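PDB 4Q7Q: lipolytic protein G-D-S-L family, which is of unknown function but, as a member of the GDSL (SGNH) hydrolase family, probably hydrolyses ester bonds in lipids or related acylated substrates. Local coordinates for residues A[81-86]-A[155-160]; A[126-131]-A[163-168]; A[54-59]-A[106-111]; A[174-179]-A[249-254]; A[130-135]-A[146-151]. All blocks are in the same frame, centred on the assembly; numbering follows the deposited sequence.

Contact 1: A[81-86]-A[155-160]; sequences NDWWQG and QTLEEF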
# COMPACT_ATOMS: atom_id res chain seq x y z
N ASN A 81 -6.30 0.45 -2.93
CA ASN A 81 -7.06 0.79 -4.13
C ASN A 81 -8.47 0.24 -4.09
O ASN A 81 -9.39 0.86 -4.63
CB ASN A 81 -6.32 0.37 -5.40
CG ASN A 81 -5.02 1.11 -5.57
OD1 ASN A 81 -4.93 2.30 -5.24
ND2 ASN A 81 -4.00 0.43 -6.07
N ASP A 82 -8.65 -0.93 -3.46
CA ASP A 82 -9.98 -1.47 -3.23
C ASP A 82 -10.83 -0.49 -2.44
O ASP A 82 -11.99 -0.26 -2.76
CB ASP A 82 -9.90 -2.78 -2.45
CG ASP A 82 -9.09 -3.84 -3.17
OD1 ASP A 82 -7.86 -3.67 -3.26
OD2 ASP A 82 -9.69 -4.84 -3.62
N TRP A 83 -10.24 0.07 -1.38
CA TRP A 83 -10.93 1.07 -0.59
C TRP A 83 -11.34 2.28 -1.43
O TRP A 83 -12.50 2.71 -1.39
CB TRP A 83 -10.07 1.52 0.61
CG TRP A 83 -10.65 2.73 1.29
CD1 TRP A 83 -11.70 2.76 2.16
CD2 TRP A 83 -10.20 4.09 1.16
NE1 TRP A 83 -11.94 4.05 2.57
CE2 TRP A 83 -11.04 4.89 1.97
CE3 TRP A 83 -9.19 4.72 0.42
CZ2 TRP A 83 -10.89 6.27 2.07
CZ3 TRP A 83 -9.03 6.08 0.52
CH2 TRP A 83 -9.89 6.85 1.35
N TRP A 84 -10.39 2.84 -2.18
CA TRP A 84 -10.70 4.03 -2.96
C TRP A 84 -11.78 3.75 -4.00
O TRP A 84 -12.61 4.61 -4.30
CB TRP A 84 -9.45 4.63 -3.61
CG TRP A 84 -9.81 5.85 -4.39
CD1 TRP A 84 -9.74 6.01 -5.74
CD2 TRP A 84 -10.38 7.05 -3.86
NE1 TRP A 84 -10.21 7.26 -6.09
CE2 TRP A 84 -10.61 7.92 -4.95
CE3 TRP A 84 -10.70 7.49 -2.57
CZ2 TRP A 84 -11.15 9.19 -4.79
CZ3 TRP A 84 -11.24 8.76 -2.41
CH2 TRP A 84 -11.46 9.59 -3.52
N GLN A 85 -11.80 2.53 -4.54
CA GLN A 85 -12.77 2.20 -5.57
C GLN A 85 -14.12 1.78 -4.99
O GLN A 85 -15.08 1.58 -5.73
CB GLN A 85 -12.20 1.15 -6.53
CG GLN A 85 -11.06 1.72 -7.36
CD GLN A 85 -10.49 0.75 -8.37
OE1 GLN A 85 -11.16 -0.18 -8.82
NE2 GLN A 85 -9.23 0.97 -8.74
N GLY A 86 -14.19 1.65 -3.67
CA GLY A 86 -15.44 1.32 -3.01
C GLY A 86 -15.83 -0.15 -3.09
O GLY A 86 -17.01 -0.49 -2.95
N GLN A 155 -17.32 2.97 3.66
CA GLN A 155 -16.29 2.13 4.27
C GLN A 155 -15.06 2.92 4.67
O GLN A 155 -14.63 3.81 3.93
CB GLN A 155 -15.87 1.01 3.32
CG GLN A 155 -17.02 0.15 2.85
CD GLN A 155 -16.58 -1.03 2.00
OE1 GLN A 155 -16.92 -2.18 2.29
NE2 GLN A 155 -15.85 -0.76 0.93
N THR A 156 -14.49 2.61 5.83
CA THR A 156 -13.22 3.19 6.22
C THR A 156 -12.09 2.31 5.72
O THR A 156 -12.27 1.11 5.51
CB THR A 156 -13.06 3.27 7.74
OG1 THR A 156 -13.02 1.95 8.28
CG2 THR A 156 -14.21 4.06 8.37
N LEU A 157 -10.92 2.90 5.55
CA LEU A 157 -9.75 2.13 5.15
C LEU A 157 -9.39 1.16 6.27
O LEU A 157 -8.90 0.04 6.01
CB LEU A 157 -8.57 3.06 4.83
CG LEU A 157 -7.28 2.39 4.34
CD1 LEU A 157 -7.52 1.54 3.09
CD2 LEU A 157 -6.24 3.46 4.07
N GLU A 158 -9.67 1.55 7.51
CA GLU A 158 -9.41 0.67 8.63
C GLU A 158 -10.12 -0.68 8.50
O GLU A 158 -9.59 -1.70 8.93
CB GLU A 158 -9.77 1.34 9.96
CG GLU A 158 -9.36 0.49 11.14
CD GLU A 158 -9.68 1.11 12.48
OE1 GLU A 158 -10.52 2.04 12.53
OE2 GLU A 158 -9.09 0.67 13.48
N GLU A 159 -11.32 -0.68 7.91
CA GLU A 159 -12.03 -1.94 7.70
C GLU A 159 -11.24 -2.90 6.82
O GLU A 159 -11.29 -4.12 7.01
CB GLU A 159 -13.38 -1.70 7.05
CG GLU A 159 -14.38 -1.04 7.94
CD GLU A 159 -15.67 -0.80 7.21
OE1 GLU A 159 -16.34 -1.79 6.84
OE2 GLU A 159 -16.01 0.38 6.99
N PHE A 160 -10.52 -2.34 5.86
CA PHE A 160 -9.67 -3.13 4.97
C PHE A 160 -8.48 -3.71 5.73
O PHE A 160 -8.14 -4.88 5.58
CB PHE A 160 -9.24 -2.29 3.76
CG PHE A 160 -10.36 -1.98 2.82
CD1 PHE A 160 -11.34 -1.05 3.16
CD2 PHE A 160 -10.47 -2.63 1.59
CE1 PHE A 160 -12.40 -0.78 2.31
CE2 PHE A 160 -11.52 -2.36 0.74
CZ PHE A 160 -12.48 -1.43 1.09
O HOH W 1 -14.65 1.82 0.18
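Trp83, on helix 80-85, meets Gln155, Leu157 and Phe160 at the start of helix 157-171, a worked example of one tryptophan side chain serving several kinds of contact. Toward Phe160 it makes a CH-pi contact, Trp83 CB lying 3.8 Å from the phenyl centroid, over the ring centre, and the indole turns an edge to that face in an offset edge-to-face pair, with planes at 85°. A second CH-pi contact comes from Leu157, which crosses the tryptophan side chain at about a right angle: Leu157 CB sits 4.0 Å from the centroid of the Trp83 five-membered ring, almost on its normal. Leu157 CD1 makes the aliphatic contact, 3.6 Å from Trp83 CB, and is 3.8 Å from Trp83 CG, which stands anti to the backbone N (chi1 169°). The polar part is a hydrogen bond of 3.0 Å from Trp83 NE1 to Gln155 O, near the indole plane but above the carbonyl plane; a water also links Trp83 O to Gln155 NE2, which is hydrogen-bonded to Arg87 O as well. Thr156 and Glu159 close the helix start as a capping box. An alanine in place of Trp83 would probably leave Gln155 O without its indole donor and open a gap over Leu157 CB and beside the Phe160 ring. Asp82 and Phe160 both touch Val104 of helix 104-118, and Asp82 also lies against Thr55, just before helix 56-61.

Contact 2: A[126-131]-A[163-168]; sequences LITPMQ and AVLTIG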
# COMPACT_ATOMS: atom_id res chain seq x y z
N LEU A 126 1.06 -11.18 5.10
CA LEU A 126 0.14 -10.16 4.62
C LEU A 126 0.53 -8.81 5.22
O LEU A 126 1.03 -8.74 6.34
CB LEU A 126 -1.30 -10.50 5.00
CG LEU A 126 -1.78 -11.91 4.68
CD1 LEU A 126 -3.23 -12.08 5.10
CD2 LEU A 126 -1.59 -12.26 3.20
N ILE A 127 0.30 -7.75 4.46
CA ILE A 127 0.61 -6.40 4.91
C ILE A 127 -0.64 -5.54 4.82
O ILE A 127 -1.23 -5.43 3.75
CB ILE A 127 1.72 -5.77 4.05
CG1 ILE A 127 2.93 -6.70 3.99
CG2 ILE A 127 2.08 -4.38 4.56
CD1 ILE A 127 4.09 -6.13 3.23
N THR A 128 -1.07 -4.94 5.93
CA THR A 128 -2.25 -4.07 5.89
C THR A 128 -1.98 -2.78 5.13
O THR A 128 -0.84 -2.32 5.07
CB THR A 128 -2.76 -3.68 7.29
OG1 THR A 128 -1.80 -2.82 7.91
CG2 THR A 128 -3.00 -4.91 8.15
N PRO A 129 -3.03 -2.19 4.54
CA PRO A 129 -2.79 -0.89 3.92
C PRO A 129 -2.29 0.14 4.93
O PRO A 129 -2.67 0.12 6.11
CB PRO A 129 -4.18 -0.48 3.41
CG PRO A 129 -4.90 -1.76 3.21
CD PRO A 129 -4.38 -2.70 4.28
N MSE A 130 -1.42 1.02 4.47
CA MSE A 130 -1.01 2.16 5.27
C MSE A 130 -2.11 3.20 5.24
O MSE A 130 -2.87 3.29 4.28
CB MSE A 130 0.28 2.74 4.70
CG MSE A 130 0.93 3.79 5.59
SE MSE A 130 2.75 4.28 5.05
CE MSE A 130 2.29 5.48 3.59
N GLN A 131 -2.20 4.02 6.28
CA GLN A 131 -3.06 5.19 6.20
C GLN A 131 -2.59 6.08 5.06
O GLN A 131 -1.44 6.01 4.61
CB GLN A 131 -3.11 5.92 7.54
CG GLN A 131 -3.76 5.08 8.61
CD GLN A 131 -3.96 5.81 9.92
OE1 GLN A 131 -4.54 6.89 9.97
NE2 GLN A 131 -3.49 5.20 11.00
N ALA A 163 -9.82 -6.54 7.86
CA ALA A 163 -10.04 -7.76 7.08
C ALA A 163 -8.73 -8.54 6.91
O ALA A 163 -8.70 -9.76 7.09
CB ALA A 163 -10.65 -7.43 5.73
N VAL A 164 -7.66 -7.84 6.56
CA VAL A 164 -6.36 -8.48 6.40
C VAL A 164 -5.91 -9.12 7.72
O VAL A 164 -5.46 -10.26 7.76
CB VAL A 164 -5.30 -7.48 5.89
CG1 VAL A 164 -3.91 -8.12 5.92
CG2 VAL A 164 -5.66 -6.98 4.48
N LEU A 165 -6.08 -8.38 8.82
CA LEU A 165 -5.74 -8.91 10.14
C LEU A 165 -6.57 -10.15 10.46
O LEU A 165 -6.05 -11.13 10.99
CB LEU A 165 -5.95 -7.85 11.21
CG LEU A 165 -4.93 -6.70 11.23
CD1 LEU A 165 -5.48 -5.55 12.06
CD2 LEU A 165 -3.59 -7.17 11.79
N THR A 166 -7.85 -10.11 10.13
CA THR A 166 -8.74 -11.25 10.37
C THR A 166 -8.32 -12.49 9.58
O THR A 166 -8.30 -13.59 10.12
CB THR A 166 -10.20 -10.89 10.06
OG1 THR A 166 -10.61 -9.80 10.91
CG2 THR A 166 -11.12 -12.07 10.31
N ILE A 167 -7.96 -12.31 8.31
CA ILE A 167 -7.49 -13.42 7.49
C ILE A 167 -6.20 -14.00 8.04
O ILE A 167 -6.02 -15.22 8.08
CB ILE A 167 -7.27 -12.99 6.02
CG1 ILE A 167 -8.60 -12.58 5.38
CG2 ILE A 167 -6.64 -14.10 5.20
CD1 ILE A 167 -8.44 -11.84 4.08
N GLY A 168 -5.30 -13.11 8.47
CA GLY A 168 -4.06 -13.53 9.09
C GLY A 168 -4.30 -14.39 10.31
O GLY A 168 -3.69 -15.45 10.47
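Leu126 and Thr128 lean on Val164 where strand 123-127 runs out under helix 157-171, the first strand and the helix of a beta-alpha-beta crossover that continues into the neighbouring parallel strand 175-176. Val164 points at the strand, and its CG1, anti to the backbone N (chi1 172°), has Leu126 CB at 3.7 Å and Thr128 CG2 at 4.0 Å. Thr128 turns its methyl to the helix, crossing Val164 and Leu165 obliquely, and comes within 4.1 Å of Leu165 CG with CG2. Its hydroxyl serves the chain that follows strand 175-176: OG1 is hydrogen-bonded to Tyr179 N and Asp177 OD1, which satisfies a buried polar atom beside an otherwise apolar interface. Leu126 meets the next turn of the helix differently, its side chain set at about a right angle to that of Ile167, with Leu126 CD1 4.0 Å from Ile167 CG2. Gly168 presents bare backbone to the same branch, and Leu126 CD1 rests 4.1 Å from Gly168 N.

Contact 3: A[54-59]-A[106-111]; sequences WTSGGI and GSFRII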
# COMPACT_ATOMS: atom_id res chain seq x y z
N TRP A 54 -3.54 -1.31 -9.19
CA TRP A 54 -4.45 -2.45 -9.10
C TRP A 54 -5.08 -2.64 -7.73
O TRP A 54 -4.48 -2.35 -6.69
CB TRP A 54 -3.76 -3.76 -9.49
CG TRP A 54 -3.46 -3.93 -10.95
CD1 TRP A 54 -3.15 -2.96 -11.87
CD2 TRP A 54 -3.39 -5.18 -11.66
NE1 TRP A 54 -2.91 -3.53 -13.10
CE2 TRP A 54 -3.05 -4.89 -12.99
CE3 TRP A 54 -3.59 -6.51 -11.28
CZ2 TRP A 54 -2.90 -5.88 -13.96
CZ3 TRP A 54 -3.45 -7.49 -12.24
CH2 TRP A 54 -3.12 -7.17 -13.56
N THR A 55 -6.28 -3.20 -7.73
CA THR A 55 -6.95 -3.62 -6.51
C THR A 55 -6.62 -5.10 -6.24
O THR A 55 -6.10 -5.80 -7.12
CB THR A 55 -8.47 -3.50 -6.64
OG1 THR A 55 -8.90 -4.37 -7.69
CG2 THR A 55 -8.86 -2.06 -6.97
N SER A 56 -6.95 -5.58 -5.05
CA SER A 56 -6.87 -7.02 -4.81
C SER A 56 -7.80 -7.77 -5.77
O SER A 56 -7.53 -8.92 -6.14
CB SER A 56 -7.17 -7.38 -3.36
OG SER A 56 -8.54 -7.21 -3.05
N GLY A 57 -8.89 -7.13 -6.16
CA GLY A 57 -9.80 -7.68 -7.15
C GLY A 57 -9.13 -7.90 -8.50
O GLY A 57 -9.32 -8.94 -9.13
N GLY A 58 -8.35 -6.92 -8.95
CA GLY A 58 -7.60 -7.06 -10.19
C GLY A 58 -6.52 -8.13 -10.13
O GLY A 58 -6.33 -8.92 -11.07
N ILE A 59 -5.80 -8.16 -9.01
CA ILE A 59 -4.79 -9.18 -8.81
C ILE A 59 -5.44 -10.58 -8.85
O ILE A 59 -5.00 -11.45 -9.60
CB ILE A 59 -4.04 -8.97 -7.47
CG1 ILE A 59 -3.25 -7.65 -7.49
CG2 ILE A 59 -3.16 -10.16 -7.16
CD1 ILE A 59 -1.99 -7.69 -8.35
N GLY A 106 -12.90 -12.30 -0.51
CA GLY A 106 -12.92 -13.23 -1.63
C GLY A 106 -11.64 -13.18 -2.46
O GLY A 106 -11.09 -14.22 -2.83
N SER A 107 -11.15 -11.97 -2.74
CA SER A 107 -9.92 -11.81 -3.51
C SER A 107 -8.74 -12.43 -2.79
O SER A 107 -7.87 -13.03 -3.41
CB SER A 107 -9.63 -10.33 -3.76
OG SER A 107 -10.64 -9.74 -4.55
N PHE A 108 -8.70 -12.26 -1.47
CA PHE A 108 -7.59 -12.83 -0.71
C PHE A 108 -7.65 -14.35 -0.70
O PHE A 108 -6.61 -15.00 -0.71
CB PHE A 108 -7.51 -12.25 0.70
CG PHE A 108 -6.73 -10.97 0.78
CD1 PHE A 108 -7.26 -9.80 0.26
CD2 PHE A 108 -5.47 -10.94 1.35
CE1 PHE A 108 -6.53 -8.60 0.32
CE2 PHE A 108 -4.74 -9.76 1.42
CZ PHE A 108 -5.28 -8.59 0.90
N ARG A 109 -8.86 -14.90 -0.73
CA ARG A 109 -9.03 -16.35 -0.86
C ARG A 109 -8.39 -16.84 -2.15
O ARG A 109 -7.62 -17.82 -2.15
CB ARG A 109 -10.51 -16.74 -0.79
CG ARG A 109 -10.77 -18.20 -1.18
CD ARG A 109 -12.26 -18.53 -1.24
NE ARG A 109 -13.01 -17.49 -1.94
CZ ARG A 109 -13.08 -17.38 -3.26
NH1 ARG A 109 -13.77 -16.38 -3.81
NH2 ARG A 109 -12.44 -18.24 -4.04
N ILE A 110 -8.68 -16.16 -3.25
CA ILE A 110 -8.12 -16.49 -4.55
C ILE A 110 -6.59 -16.37 -4.57
O ILE A 110 -5.89 -17.26 -5.05
CB ILE A 110 -8.73 -15.59 -5.65
CG1 ILE A 110 -10.22 -15.91 -5.79
CG2 ILE A 110 -8.00 -15.74 -6.97
CD1 ILE A 110 -10.93 -14.98 -6.74
N ILE A 111 -6.08 -15.28 -4.01
CA ILE A 111 -4.64 -15.03 -4.01
C ILE A 111 -3.89 -16.03 -3.15
O ILE A 111 -2.90 -16.62 -3.60
CB ILE A 111 -4.33 -13.60 -3.54
CG1 ILE A 111 -4.87 -12.58 -4.54
CG2 ILE A 111 -2.82 -13.41 -3.35
CD1 ILE A 111 -4.99 -11.17 -3.98
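Ser56, the first residue of helix 56-61, faces Ser107 and Phe108 of helix 104-118, and its short side chain can be followed atom by atom. CB comes first: it has Ser107 CB at 3.9 Å on one hand and Phe108 CE1 at 3.9 Å on the other, the phenyl ring being approached obliquely. OG comes next, lying between the backbone N and the carbonyl carbon (chi1 71°), and it rests 3.4 Å from Ser107 CB. From there its hydrogen bond goes to Asp82 OD2 on helix 80-85. Ser107 behaves likewise. Its OG passes 3.4 Å from Gly57 CA, a close approach to a residue without a side chain, and is hydrogen-bonded to Asn101 and to Arg87. A turn further along both helices the contact becomes largely apolar, with Ile111 CD1 3.8 Å from Ile59 CG2, the two isoleucines slanting past each other; the same methyl lies 4.0 Å from the carbonyl Ser56 O. Thr55 is the N-cap of the shorter helix, accepting from Gly58 N through OG1 at 2.9 Å. The chemistry implies that small side chains let the helices come close, Gly57 CA and Ser107 CA being 5.5 Å apart, while the serine hydroxyls find their partners outside the pair of helices, Ser56 at Asp82 and Ser107 chiefly at Asn101, with Arg87 linking the two through its salt bridge to Asp82.

Contact 4: A[174-179]-A[249-254]; sequences PVVDLY and SALADV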
# COMPACT_ATOMS: atom_id res chain seq x y z
N PRO A 174 1.33 -14.50 9.50
CA PRO A 174 1.74 -13.22 10.09
C PRO A 174 1.27 -12.03 9.25
O PRO A 174 1.22 -12.10 8.02
CB PRO A 174 3.26 -13.29 10.07
CG PRO A 174 3.60 -14.74 9.89
CD PRO A 174 2.48 -15.32 9.10
N VAL A 175 0.94 -10.94 9.94
CA VAL A 175 0.51 -9.72 9.30
C VAL A 175 1.36 -8.54 9.76
O VAL A 175 1.54 -8.32 10.96
CB VAL A 175 -0.98 -9.41 9.61
CG1 VAL A 175 -1.39 -8.11 8.97
CG2 VAL A 175 -1.87 -10.55 9.14
N VAL A 176 1.91 -7.80 8.81
CA VAL A 176 2.55 -6.53 9.11
C VAL A 176 1.45 -5.48 9.15
O VAL A 176 0.85 -5.17 8.12
CB VAL A 176 3.58 -6.15 8.04
CG1 VAL A 176 4.17 -4.77 8.33
CG2 VAL A 176 4.67 -7.20 7.96
N ASP A 177 1.17 -4.95 10.33
CA ASP A 177 0.07 -3.99 10.48
C ASP A 177 0.58 -2.57 10.31
O ASP A 177 0.92 -1.89 11.29
CB ASP A 177 -0.61 -4.15 11.84
CG ASP A 177 -1.96 -3.43 11.91
OD1 ASP A 177 -2.28 -2.65 11.00
OD2 ASP A 177 -2.70 -3.66 12.89
N LEU A 178 0.64 -2.10 9.07
CA LEU A 178 1.02 -0.71 8.82
C LEU A 178 -0.07 0.27 9.26
O LEU A 178 0.24 1.37 9.70
CB LEU A 178 1.35 -0.48 7.35
CG LEU A 178 2.46 -1.35 6.76
CD1 LEU A 178 2.64 -1.01 5.30
CD2 LEU A 178 3.76 -1.17 7.55
N TYR A 179 -1.33 -0.13 9.12
CA TYR A 179 -2.43 0.77 9.43
C TYR A 179 -2.33 1.27 10.87
O TYR A 179 -2.50 2.46 11.14
CB TYR A 179 -3.81 0.12 9.20
CG TYR A 179 -4.89 1.17 9.27
CD1 TYR A 179 -5.37 1.61 10.50
CD2 TYR A 179 -5.38 1.77 8.12
CE1 TYR A 179 -6.30 2.59 10.59
CE2 TYR A 179 -6.34 2.77 8.20
CZ TYR A 179 -6.80 3.17 9.44
OH TYR A 179 -7.73 4.16 9.56
N SER A 249 11.50 -2.17 7.71
CA SER A 249 11.90 -2.62 9.04
C SER A 249 10.83 -3.51 9.67
O SER A 249 11.14 -4.53 10.29
CB SER A 249 12.17 -1.42 9.95
OG SER A 249 12.49 -1.86 11.27
N ALA A 250 9.57 -3.12 9.52
CA ALA A 250 8.46 -3.90 10.06
C ALA A 250 8.39 -5.25 9.37
O ALA A 250 8.15 -6.28 10.01
CB ALA A 250 7.15 -3.14 9.89
N LEU A 251 8.60 -5.25 8.05
CA LEU A 251 8.57 -6.48 7.28
C LEU A 251 9.73 -7.38 7.65
O LEU A 251 9.57 -8.60 7.78
CB LEU A 251 8.58 -6.17 5.78
CG LEU A 251 8.48 -7.37 4.83
CD1 LEU A 251 7.24 -8.20 5.15
CD2 LEU A 251 8.47 -6.92 3.37
N ALA A 252 10.90 -6.78 7.84
CA ALA A 252 12.07 -7.56 8.23
C ALA A 252 11.88 -8.29 9.56
O ALA A 252 12.31 -9.43 9.71
CB ALA A 252 13.33 -6.68 8.26
N ASP A 253 11.21 -7.64 10.52
CA ASP A 253 10.93 -8.27 11.81
C ASP A 253 10.11 -9.54 11.64
O ASP A 253 10.38 -10.56 12.27
CB ASP A 253 10.20 -7.30 12.75
CG ASP A 253 11.08 -6.15 13.20
OD1 ASP A 253 12.32 -6.26 13.11
OD2 ASP A 253 10.53 -5.13 13.67
N VAL A 254 9.09 -9.48 10.78
CA VAL A 254 8.24 -10.64 10.54
C VAL A 254 9.01 -11.75 9.81
O VAL A 254 8.90 -12.93 10.17
CB VAL A 254 6.99 -10.24 9.74
CG1 VAL A 254 6.27 -11.48 9.24
CG2 VAL A 254 6.08 -9.39 10.61
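Val176 is the bump of this contact, and the hollow it enters is framed by Ala250, Leu251 and Val254 on one side of helix 241-257. Each of its methyls finds a different part of that hollow. CG1, anti to the backbone N (chi1 176°), sits 3.7 Å from Ala250 CB, where the small alanine leaves the helix surface low. CG2 drops between two larger side chains, 3.7 Å from Val254 CG2 and 3.9 Å from Leu251 CD1; Leu251 stands at about a right angle to the valine, whereas Val254 slants past it. In fold terms, strand 175-176 is an outermost strand of the five-stranded parallel sheet of the alpha/beta/alpha sandwich known from SGNH hydrolases, and its residues alternate between the layers: Val176 points to helix 241-257, and Val175 points away from it and touches Leu165 of helix 157-171. The helix also supplies a bump of its own. Val254 wedges between Pro174 and Val176, splitting its branches so that CG1 lies 3.6 Å from Pro174 CB while CG2 is the methyl already laid against Val176. Beyond this edge the same helix reaches further under the sheet, as Leu251 and Val254 both touch Val125 of strand 123-127, and Leu251 leans on Tyr33 and Leu37 of helix 33-40.

Contact 5: A[130-135]-A[146-151]; sequences MQRNDF and FGSYQK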
# COMPACT_ATOMS: atom_id res chain seq x y z
N MSE A 130 -1.42 1.02 4.47
CA MSE A 130 -1.01 2.16 5.27
C MSE A 130 -2.11 3.20 5.24
O MSE A 130 -2.87 3.29 4.28
CB MSE A 130 0.28 2.74 4.70
CG MSE A 130 0.93 3.79 5.59
SE MSE A 130 2.75 4.28 5.05
CE MSE A 130 2.29 5.48 3.59
N GLN A 131 -2.20 4.02 6.28
CA GLN A 131 -3.06 5.19 6.20
C GLN A 131 -2.59 6.08 5.06
O GLN A 131 -1.44 6.01 4.61
CB GLN A 131 -3.11 5.92 7.54
CG GLN A 131 -3.76 5.08 8.61
CD GLN A 131 -3.96 5.81 9.92
OE1 GLN A 131 -4.54 6.89 9.97
NE2 GLN A 131 -3.49 5.20 11.00
N ARG A 132 -3.49 6.91 4.57
CA ARG A 132 -3.18 7.78 3.45
C ARG A 132 -3.85 9.11 3.64
O ARG A 132 -5.01 9.19 4.08
CB ARG A 132 -3.64 7.14 2.14
CG ARG A 132 -5.05 6.60 2.15
CD ARG A 132 -5.39 5.81 0.90
NE ARG A 132 -5.57 6.68 -0.27
CZ ARG A 132 -5.80 6.23 -1.50
NH1 ARG A 132 -5.87 4.91 -1.72
NH2 ARG A 132 -5.97 7.08 -2.49
N ASN A 133 -3.14 10.19 3.34
CA ASN A 133 -3.79 11.49 3.34
C ASN A 133 -4.26 11.83 1.94
O ASN A 133 -4.28 10.95 1.07
CB ASN A 133 -2.91 12.57 3.96
CG ASN A 133 -3.71 13.52 4.81
OD1 ASN A 133 -4.78 13.96 4.41
ND2 ASN A 133 -3.21 13.83 6.01
N ASP A 134 -4.67 13.08 1.71
CA ASP A 134 -5.11 13.49 0.38
C ASP A 134 -4.02 13.17 -0.63
O ASP A 134 -2.87 13.57 -0.46
CB ASP A 134 -5.39 14.99 0.35
CG ASP A 134 -6.66 15.39 1.07
OD1 ASP A 134 -7.32 14.53 1.69
OD2 ASP A 134 -6.99 16.58 1.01
N PHE A 135 -4.39 12.44 -1.67
CA PHE A 135 -3.46 12.05 -2.71
C PHE A 135 -3.62 12.94 -3.93
O PHE A 135 -4.74 13.20 -4.36
CB PHE A 135 -3.74 10.59 -3.10
CG PHE A 135 -3.17 10.19 -4.44
CD1 PHE A 135 -1.80 10.11 -4.62
CD2 PHE A 135 -4.00 9.87 -5.50
CE1 PHE A 135 -1.26 9.73 -5.84
CE2 PHE A 135 -3.47 9.48 -6.72
CZ PHE A 135 -2.10 9.41 -6.89
N PHE A 146 -9.29 11.80 -1.69
CA PHE A 146 -9.23 12.25 -0.31
C PHE A 146 -8.60 11.20 0.60
O PHE A 146 -8.49 10.03 0.22
CB PHE A 146 -10.60 12.70 0.20
CG PHE A 146 -11.67 11.64 0.15
CD1 PHE A 146 -11.75 10.65 1.12
CD2 PHE A 146 -12.65 11.70 -0.83
CE1 PHE A 146 -12.77 9.71 1.08
CE2 PHE A 146 -13.67 10.77 -0.88
CZ PHE A 146 -13.74 9.78 0.08
N GLY A 147 -8.17 11.64 1.78
CA GLY A 147 -7.47 10.77 2.71
C GLY A 147 -8.37 9.85 3.52
O GLY A 147 -9.59 9.99 3.50
N SER A 148 -7.76 8.94 4.26
CA SER A 148 -8.52 7.91 4.97
C SER A 148 -9.17 8.40 6.27
O SER A 148 -9.74 7.62 7.02
CB SER A 148 -7.67 6.64 5.19
OG SER A 148 -6.41 6.93 5.77
N TYR A 149 -9.09 9.70 6.52
CA TYR A 149 -9.90 10.34 7.57
C TYR A 149 -11.40 10.35 7.19
O TYR A 149 -12.25 10.61 8.04
CB TYR A 149 -9.41 11.77 7.84
CG TYR A 149 -9.40 12.63 6.60
CD1 TYR A 149 -10.57 13.24 6.14
CD2 TYR A 149 -8.23 12.83 5.87
CE1 TYR A 149 -10.57 14.01 4.99
CE2 TYR A 149 -8.22 13.61 4.73
CZ TYR A 149 -9.39 14.19 4.29
OH TYR A 149 -9.40 14.96 3.15
N GLN A 150 -11.72 10.09 5.92
CA GLN A 150 -13.10 10.12 5.43
C GLN A 150 -13.47 8.74 4.88
O GLN A 150 -12.61 8.02 4.37
CB GLN A 150 -13.25 11.20 4.36
CG GLN A 150 -14.63 11.33 3.69
CD GLN A 150 -15.73 11.74 4.65
OE1 GLN A 150 -16.12 10.97 5.53
NE2 GLN A 150 -16.22 12.96 4.49
N LYS A 151 -14.75 8.37 5.00
CA LYS A 151 -15.23 7.13 4.41
C LYS A 151 -15.34 7.25 2.90
O LYS A 151 -15.58 8.34 2.37
CB LYS A 151 -16.60 6.74 4.97
CG LYS A 151 -16.56 6.18 6.38
CD LYS A 151 -17.94 5.82 6.91
CE LYS A 151 -17.83 4.94 8.14
NZ LYS A 151 -19.15 4.58 8.75
O HOH W 2 -6.82 6.85 8.49
O HOH W 3 -5.92 9.45 -0.61
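The loops that enter and leave the short antiparallel hairpin of strands 135-136 and 144-145 are pinned together here, Arg132 to Asp134 lying against Gly147 to Tyr149 of a type I turn. Asp134 OD1 is gripped twice: Tyr149 OH donates to its syn lone pair at 2.6 Å, and Gly147 N meets it on the anti side at 3.0 Å. The other oxygen, OD2, forms a salt bridge with Lys193. Ser148 N gives an almost straight hydrogen bond (165°) of 2.8 Å to Arg132 O, nearly along the C=O axis. Asn133 OD1 accepts from Asp134 N and lies at the edge of the tyrosine ring, 3.5 Å from Tyr149 CE2, while Gly147 O stands over the centre of one ring face. A water joins Arg132 NE to Asn133 O and Phe146 O; Arg132 NH1 is hydrogen-bonded to Thr80 OG1, and the arginine side chain lies near, without touching, a probable Ser-His-Asp triad. An alanine at Asp134 would probably leave Tyr149 OH and Gly147 N without their common acceptor and Lys193 without this counter-charge, with the tyrosine freer to turn. So many donors around a buried carboxylate would be expected to favour its charged form.

Overall arrangement
The five contacts sample the layers of one alpha/beta fold. Contacts 1 and 2, centres about 12 Å apart, share helix 157-171; neighbouring strands 123-127 and 175-176 lead on to contact 4, about 10 Å from contact 2 between centres, where helix 241-257 holds the other side of the sheet. Contact 3 joins two helices on the side of helix 157-171, touches contact 1 through Asp82 and lies about 20 Å from contact 4, centre to centre. Along the chain, contact 1 interleaves with both 2 and 3, while contact 5 falls between its two segments. Contact 5 shares Met130 and Gln131 with contact 2 and joins nearby loops, whereas the other four unite pieces more distant in sequence.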